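Local atomic coordinates of putative glucarate dehydratase (Pseudomonas fluorescens, PDB entry 4IT1), a protein that probably catalyses the magnesium-dependent dehydration of D-glucarate to 5-dehydro-4-deoxy-D-glucarate, as a member of the mandelate racemase/muconate lactonizing enzyme family. Residues K210-K215 with Y238-D243; A226-L231 with E258-D263. One frame throughout, in Å; residues are numbered along the deposited sequence.

Contact 1 of 2, residues K210-K215 with Y238-D243; sequences KSIKLK and YPLRID. With MG (magnesium ion), chain E.
Ser211 sets its CB over one face of the Arg241 guanidinium, 3.7 Å from CZ, while NE and NH2 of that group are hydrogen-bonded elsewhere, NH2 to Gln265. Water 1 accepts from Lys213 NZ and, weakly, from Arg241 NH1, and so spans the two cations; Lys213 NZ also forms a salt bridge with Asp369. The Tyr238 ring lies obliquely beside the Lys210 carbonyl, CD2 to O 3.4 Å. The Asp243 carboxylate splits its duties: OD2 binds magnesium at 2.0 Å, whereas OD1 accepts from water 2, itself a metal ligand, and from Asn245 N. Lys215, its chain bent at chi2 (99°) and chi3 (-70°), runs alongside Asp243 and brings NZ within 3.0 Å of OD2 in a salt bridge whose hydrogen bond is weak. Glu268 and Asn291 complete the protein ligands of the metal, and Lys215 is one of the predicted proton acceptors. Between the strands, four backbone bonds make a parallel ladder, from Ile212 N to Pro239 O (2.9 Å) through to Asp243 N with Leu214 O (3.0 Å). On the face away from the metal, Ile212 CB meets Leu240 CD2 at 3.7 Å. These are neighbouring strands of the family's barrel domain, joined by helix 221-234 in a beta-alpha-beta crossover; strand 163-170 flanks 212-215, and 266-268 flanks 240-243.

Contact 2 of 2, residues A226-L231 with E258-D263; sequences ACIKAL and ELLGDD
Lys229 and Asp263 have the nearest CA atoms of the two segments, 7.3 Å apart, where a turn of helix 221-234 faces the loop that leaves helix 250-260, in which Gly261 is the first residue to depart from helical geometry, with positive phi (58°), and Asp263 N returns to Leu260 O in a 2.9 Å hydrogen bond that closes the turn.

Lys229 supplies the polar half of the contact. Its chain starts beside its own backbone N, bends at chi2 (-84°) and then runs extended across the gap, so that NZ arrives between two acceptors. One is the carbonyl of Leu259, near the helix end: NZ lies in the carbonyl plane, 2.7 Å from O. The other is Asp263, whose OD2 sits 3.0 Å from NZ in a salt bridge. Here the ammonium comes from above the carboxylate, 39° out of its plane, and the two side chains cross at roughly a right angle. Two bonds to different parts of the turn thus tie the ammonium to both the last helical turn and the loop beyond it. The other carboxylate oxygen, OD1, has a long, weak ion pair with Lys232, one helical turn further along.

The apolar half lies next to it and is more deeply buried. Ile228 points towards the turn, and its CG2 branch meets Leu260 CD2 at 3.7 Å; Leu260 CD2 also lies 4.0 Å from Ile228 CD1, as the two side chains cross.

Val225, one turn earlier on helix 221-234, touches Leu259 and Leu260 and extends this patch. Successive outer helices of the barrel domain are therefore joined here, with Ile228 packing inward on strand 240-243 and helix 193-207 bordering helix 221-234 through Ala226, Ala230 and Leu231.

Overall arrangement
Contacts 1 and 2 are two layers of the same barrel wall, their centres 11 Å apart. Along the chain their segments alternate: 212-215 leads into helix 221-234, which leads into 240-243, and helix 250-260 follows. Ile228 is the main join between the layers, its CD1 3.4 Å from Ile242 CG2, and Ile212 CD1 adds a looser touch on Leu231 CD2 at 4.3 Å. The opposite face of the strand pair belongs to the active site, where Lys215 also lies beside a bound tartrate. Contact 2 takes no direct part in that site: the Ile228 side chain is about 10 Å from those of Asp243 and Lys215.

Contact 1 of 2, residues K210-K215 with Y238-D243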
loop_
_atom_site.group_PDB
_atom_site.type_symbol
_atom_site.label_atom_id
_atom_site.label_comp_id
_atom_site.label_asym_id
_atom_site.label_seq_id
_atom_site.Cartn_x
_atom_site.Cartn_y
_atom_site.Cartn_z
ATOM N N LYS A 210 25.080 -3.190 -15.460
ATOM C CA LYS A 210 26.094 -2.684 -14.524
ATOM C C LYS A 210 26.261 -3.548 -13.272
ATOM O O LYS A 210 27.073 -3.238 -12.403
ATOM C CB LYS A 210 25.816 -1.221 -14.159
ATOM C CG LYS A 210 26.128 -0.249 -15.290
ATOM C CD LYS A 210 25.708 1.177 -14.965
ATOM C CE LYS A 210 25.933 2.088 -16.161
ATOM N NZ LYS A 210 25.546 3.496 -15.872
ATOM N N SER A 211 25.502 -4.642 -13.202
ATOM C CA SER A 211 25.598 -5.603 -12.098
ATOM C C SER A 211 25.366 -7.032 -12.584
ATOM O O SER A 211 24.766 -7.244 -13.638
ATOM C CB SER A 211 24.607 -5.250 -10.992
ATOM O OG SER A 211 23.323 -5.014 -11.531
ATOM N N ILE A 212 25.847 -8.008 -11.816
ATOM C CA ILE A 212 25.755 -9.416 -12.218
ATOM C C ILE A 212 25.149 -10.339 -11.139
ATOM O O ILE A 212 25.568 -10.315 -9.966
ATOM C CB ILE A 212 27.133 -9.970 -12.652
ATOM C CG1 ILE A 212 27.764 -9.095 -13.747
ATOM C CG2 ILE A 212 26.991 -11.395 -13.159
ATOM C CD1 ILE A 212 29.256 -9.309 -13.935
ATOM N N LYS A 213 24.169 -11.148 -11.549
ATOM C CA LYS A 213 23.641 -12.235 -10.703
ATOM C C LYS A 213 23.860 -13.613 -11.324
ATOM O O LYS A 213 23.380 -13.888 -12.433
ATOM C CB LYS A 213 22.147 -12.045 -10.407
ATOM C CG LYS A 213 21.554 -13.171 -9.550
ATOM C CD LYS A 213 20.210 -12.796 -8.959
ATOM C CE LYS A 213 20.350 -11.887 -7.747
ATOM N NZ LYS A 213 19.083 -11.122 -7.546
ATOM N N LEU A 214 24.564 -14.482 -10.600
ATOM C CA LEU A 214 24.745 -15.869 -11.032
ATOM C C LEU A 214 23.727 -16.847 -10.407
ATOM O O LEU A 214 23.559 -16.887 -9.181
ATOM C CB LEU A 214 26.170 -16.336 -10.725
ATOM C CG LEU A 214 26.480 -17.794 -11.049
ATOM C CD1 LEU A 214 26.679 -17.996 -12.545
ATOM C CD2 LEU A 214 27.693 -18.271 -10.267
ATOM N N LYS A 215 23.064 -17.635 -11.256
ATOM C CA LYS A 215 22.216 -18.735 -10.796
ATOM C C LYS A 215 23.077 -19.884 -10.285
ATOM O O LYS A 215 23.747 -20.561 -11.069
ATOM C CB LYS A 215 21.294 -19.231 -11.907
ATOM C CG LYS A 215 20.406 -20.404 -11.492
ATOM C CD LYS A 215 18.991 -19.968 -11.116
ATOM C CE LYS A 215 18.937 -19.180 -9.817
ATOM N NZ LYS A 215 17.588 -18.590 -9.586
ATOM N N TYR A 238 31.832 -4.074 -10.577
ATOM C CA TYR A 238 30.547 -4.689 -10.894
ATOM C C TYR A 238 30.016 -5.390 -9.639
ATOM O O TYR A 238 30.664 -6.304 -9.117
ATOM C CB TYR A 238 30.688 -5.667 -12.063
ATOM C CG TYR A 238 30.622 -5.007 -13.425
ATOM C CD1 TYR A 238 31.767 -4.449 -14.019
ATOM C CD2 TYR A 238 29.414 -4.935 -14.122
ATOM C CE1 TYR A 238 31.703 -3.846 -15.270
ATOM C CE2 TYR A 238 29.340 -4.335 -15.370
ATOM C CZ TYR A 238 30.482 -3.792 -15.941
ATOM O OH TYR A 238 30.388 -3.200 -17.179
ATOM N N PRO A 239 28.861 -4.932 -9.119
ATOM C CA PRO A 239 28.272 -5.591 -7.950
ATOM C C PRO A 239 27.867 -7.026 -8.304
ATOM O O PRO A 239 27.197 -7.246 -9.324
ATOM C CB PRO A 239 27.036 -4.733 -7.645
ATOM C CG PRO A 239 27.301 -3.419 -8.307
ATOM C CD PRO A 239 28.061 -3.773 -9.550
ATOM N N LEU A 240 28.305 -7.984 -7.485
ATOM C CA LEU A 240 28.049 -9.408 -7.741
ATOM C C LEU A 240 27.095 -10.039 -6.722
ATOM O O LEU A 240 27.209 -9.802 -5.511
ATOM C CB LEU A 240 29.361 -10.197 -7.790
ATOM C CG LEU A 240 30.426 -9.752 -8.801
ATOM C CD1 LEU A 240 31.747 -10.469 -8.552
ATOM C CD2 LEU A 240 29.958 -9.982 -10.226
ATOM N N ARG A 241 26.156 -10.833 -7.236
ATOM C CA ARG A 241 25.145 -11.534 -6.431
ATOM C C ARG A 241 24.984 -12.989 -6.900
ATOM O O ARG A 241 25.247 -13.299 -8.067
ATOM C CB ARG A 241 23.792 -10.831 -6.558
ATOM C CG ARG A 241 23.784 -9.366 -6.177
ATOM C CD ARG A 241 22.868 -8.569 -7.095
ATOM N NE ARG A 241 23.164 -7.140 -7.011
ATOM C CZ ARG A 241 22.787 -6.217 -7.893
ATOM N NH1 ARG A 241 22.079 -6.538 -8.970
ATOM N NH2 ARG A 241 23.130 -4.954 -7.694
ATOM N N ILE A 242 24.544 -13.870 -5.995
ATOM C CA ILE A 242 24.224 -15.268 -6.344
ATOM C C ILE A 242 22.905 -15.746 -5.761
ATOM O O ILE A 242 22.490 -15.291 -4.696
ATOM C CB ILE A 242 25.314 -16.267 -5.904
ATOM C CG1 ILE A 242 25.696 -16.046 -4.435
ATOM C CG2 ILE A 242 26.515 -16.187 -6.827
ATOM C CD1 ILE A 242 26.451 -17.197 -3.810
ATOM N N ASP A 243 22.268 -16.679 -6.466
ATOM C CA ASP A 243 21.042 -17.329 -6.005
ATOM C C ASP A 243 21.222 -18.848 -6.006
ATOM O O ASP A 243 20.951 -19.501 -7.017
ATOM C CB ASP A 243 19.858 -16.944 -6.906
ATOM C CG ASP A 243 18.516 -17.442 -6.370
ATOM O OD1 ASP A 243 18.502 -18.177 -5.358
ATOM O OD2 ASP A 243 17.465 -17.089 -6.954
HETATM MG MG MG E . 15.523 -16.755 -6.477
HETATM O O HOH W 1 19.792 -8.603 -9.487
HETATM O O HOH W 2 15.992 -17.829 -4.662
HETATM O O HOH W 3 15.015 -15.923 -8.336
HETATM O O HOH W 4 14.420 -18.393 -7.008
#

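Contact 2 of 2, residues A226-L231 with E258-D263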
loop_
_atom_site.group_PDB
_atom_site.type_symbol
_atom_site.label_atom_id
_atom_site.label_comp_id
_atom_site.label_asym_id
_atom_site.label_seq_id
_atom_site.Cartn_x
_atom_site.Cartn_y
_atom_site.Cartn_z
ATOM N N ALA A 226 34.870 -20.112 -7.308
ATOM C CA ALA A 226 35.921 -19.802 -8.286
ATOM C C ALA A 226 35.399 -19.045 -9.518
ATOM O O ALA A 226 36.096 -18.183 -10.063
ATOM C CB ALA A 226 36.650 -21.069 -8.701
ATOM N N CYS A 227 34.173 -19.355 -9.939
ATOM C CA CYS A 227 33.548 -18.644 -11.058
ATOM C C CYS A 227 33.189 -17.204 -10.697
ATOM O O CYS A 227 33.190 -16.321 -11.562
ATOM C CB CYS A 227 32.316 -19.391 -11.571
ATOM S SG CYS A 227 32.696 -21.026 -12.254
ATOM N N ILE A 228 32.885 -16.967 -9.425
ATOM C CA ILE A 228 32.636 -15.606 -8.954
ATOM C C ILE A 228 33.934 -14.800 -8.922
ATOM O O ILE A 228 33.964 -13.662 -9.390
ATOM C CB ILE A 228 31.933 -15.591 -7.582
ATOM C CG1 ILE A 228 30.456 -15.931 -7.756
ATOM C CG2 ILE A 228 32.057 -14.229 -6.910
ATOM C CD1 ILE A 228 29.888 -16.661 -6.563
ATOM N N LYS A 229 34.995 -15.396 -8.378
ATOM C CA LYS A 229 36.331 -14.791 -8.377
ATOM C C LYS A 229 36.709 -14.321 -9.782
ATOM O O LYS A 229 37.077 -13.156 -9.980
ATOM C CB LYS A 229 37.388 -15.782 -7.873
ATOM C CG LYS A 229 37.139 -16.367 -6.491
ATOM C CD LYS A 229 37.623 -15.457 -5.379
ATOM C CE LYS A 229 37.474 -16.139 -4.034
ATOM N NZ LYS A 229 37.428 -15.136 -2.937
ATOM N N ALA A 230 36.596 -15.231 -10.749
ATOM C CA ALA A 230 36.923 -14.942 -12.141
ATOM C C ALA A 230 36.072 -13.796 -12.705
ATOM O O ALA A 230 36.573 -12.965 -13.466
ATOM C CB ALA A 230 36.782 -16.197 -12.989
ATOM N N LEU A 231 34.797 -13.748 -12.319
ATOM C CA LEU A 231 33.913 -12.644 -12.695
ATOM C C LEU A 231 34.308 -11.307 -12.054
ATOM O O LEU A 231 34.170 -10.253 -12.682
ATOM C CB LEU A 231 32.460 -12.965 -12.339
ATOM C CG LEU A 231 31.654 -13.838 -13.297
ATOM C CD1 LEU A 231 30.422 -14.383 -12.589
ATOM C CD2 LEU A 231 31.257 -13.053 -14.536
ATOM N N GLU A 258 33.210 -17.709 3.872
ATOM C CA GLU A 258 34.623 -17.568 4.227
ATOM C C GLU A 258 35.500 -17.429 2.983
ATOM O O GLU A 258 36.330 -16.528 2.905
ATOM C CB GLU A 258 35.095 -18.738 5.094
ATOM C CG GLU A 258 34.460 -18.779 6.480
ATOM C CD GLU A 258 35.001 -19.897 7.358
ATOM O OE1 GLU A 258 35.408 -19.601 8.503
ATOM O OE2 GLU A 258 35.021 -21.066 6.912
ATOM N N LEU A 259 35.286 -18.304 2.007
ATOM C CA LEU A 259 36.057 -18.289 0.763
ATOM C C LEU A 259 35.801 -17.049 -0.103
ATOM O O LEU A 259 36.684 -16.623 -0.848
ATOM C CB LEU A 259 35.813 -19.571 -0.054
ATOM C CG LEU A 259 36.258 -20.929 0.513
ATOM C CD1 LEU A 259 35.781 -22.053 -0.395
ATOM C CD2 LEU A 259 37.770 -21.013 0.711
ATOM N N LEU A 260 34.604 -16.477 -0.002
ATOM C CA LEU A 260 34.226 -15.332 -0.835
ATOM C C LEU A 260 34.594 -13.969 -0.225
ATOM O O LEU A 260 34.645 -12.968 -0.937
ATOM C CB LEU A 260 32.730 -15.371 -1.163
ATOM C CG LEU A 260 32.212 -16.343 -2.227
ATOM C CD1 LEU A 260 30.734 -16.628 -2.006
ATOM C CD2 LEU A 260 32.444 -15.807 -3.631
ATOM N N GLY A 261 34.827 -13.941 1.087
ATOM C CA GLY A 261 35.158 -12.704 1.805
ATOM C C GLY A 261 34.093 -11.629 1.669
ATOM O O GLY A 261 33.072 -11.664 2.355
ATOM N N ASP A 262 34.338 -10.673 0.776
ATOM C CA ASP A 262 33.359 -9.630 0.467
ATOM C C ASP A 262 33.211 -9.416 -1.037
ATOM O O ASP A 262 32.813 -8.341 -1.487
ATOM C CB ASP A 262 33.664 -8.312 1.208
ATOM C CG ASP A 262 35.143 -7.928 1.169
ATOM O OD1 ASP A 262 35.762 -7.953 0.081
ATOM O OD2 ASP A 262 35.682 -7.584 2.243
ATOM N N ASP A 263 33.513 -10.461 -1.808
ATOM C CA ASP A 263 33.333 -10.444 -3.265
ATOM C C ASP A 263 31.889 -10.175 -3.686
ATOM O O ASP A 263 31.641 -9.759 -4.818
ATOM C CB ASP A 263 33.803 -11.765 -3.887
ATOM C CG ASP A 263 35.306 -11.985 -3.756
ATOM O OD1 ASP A 263 36.009 -11.131 -3.172
ATOM O OD2 ASP A 263 35.785 -13.032 -4.242
#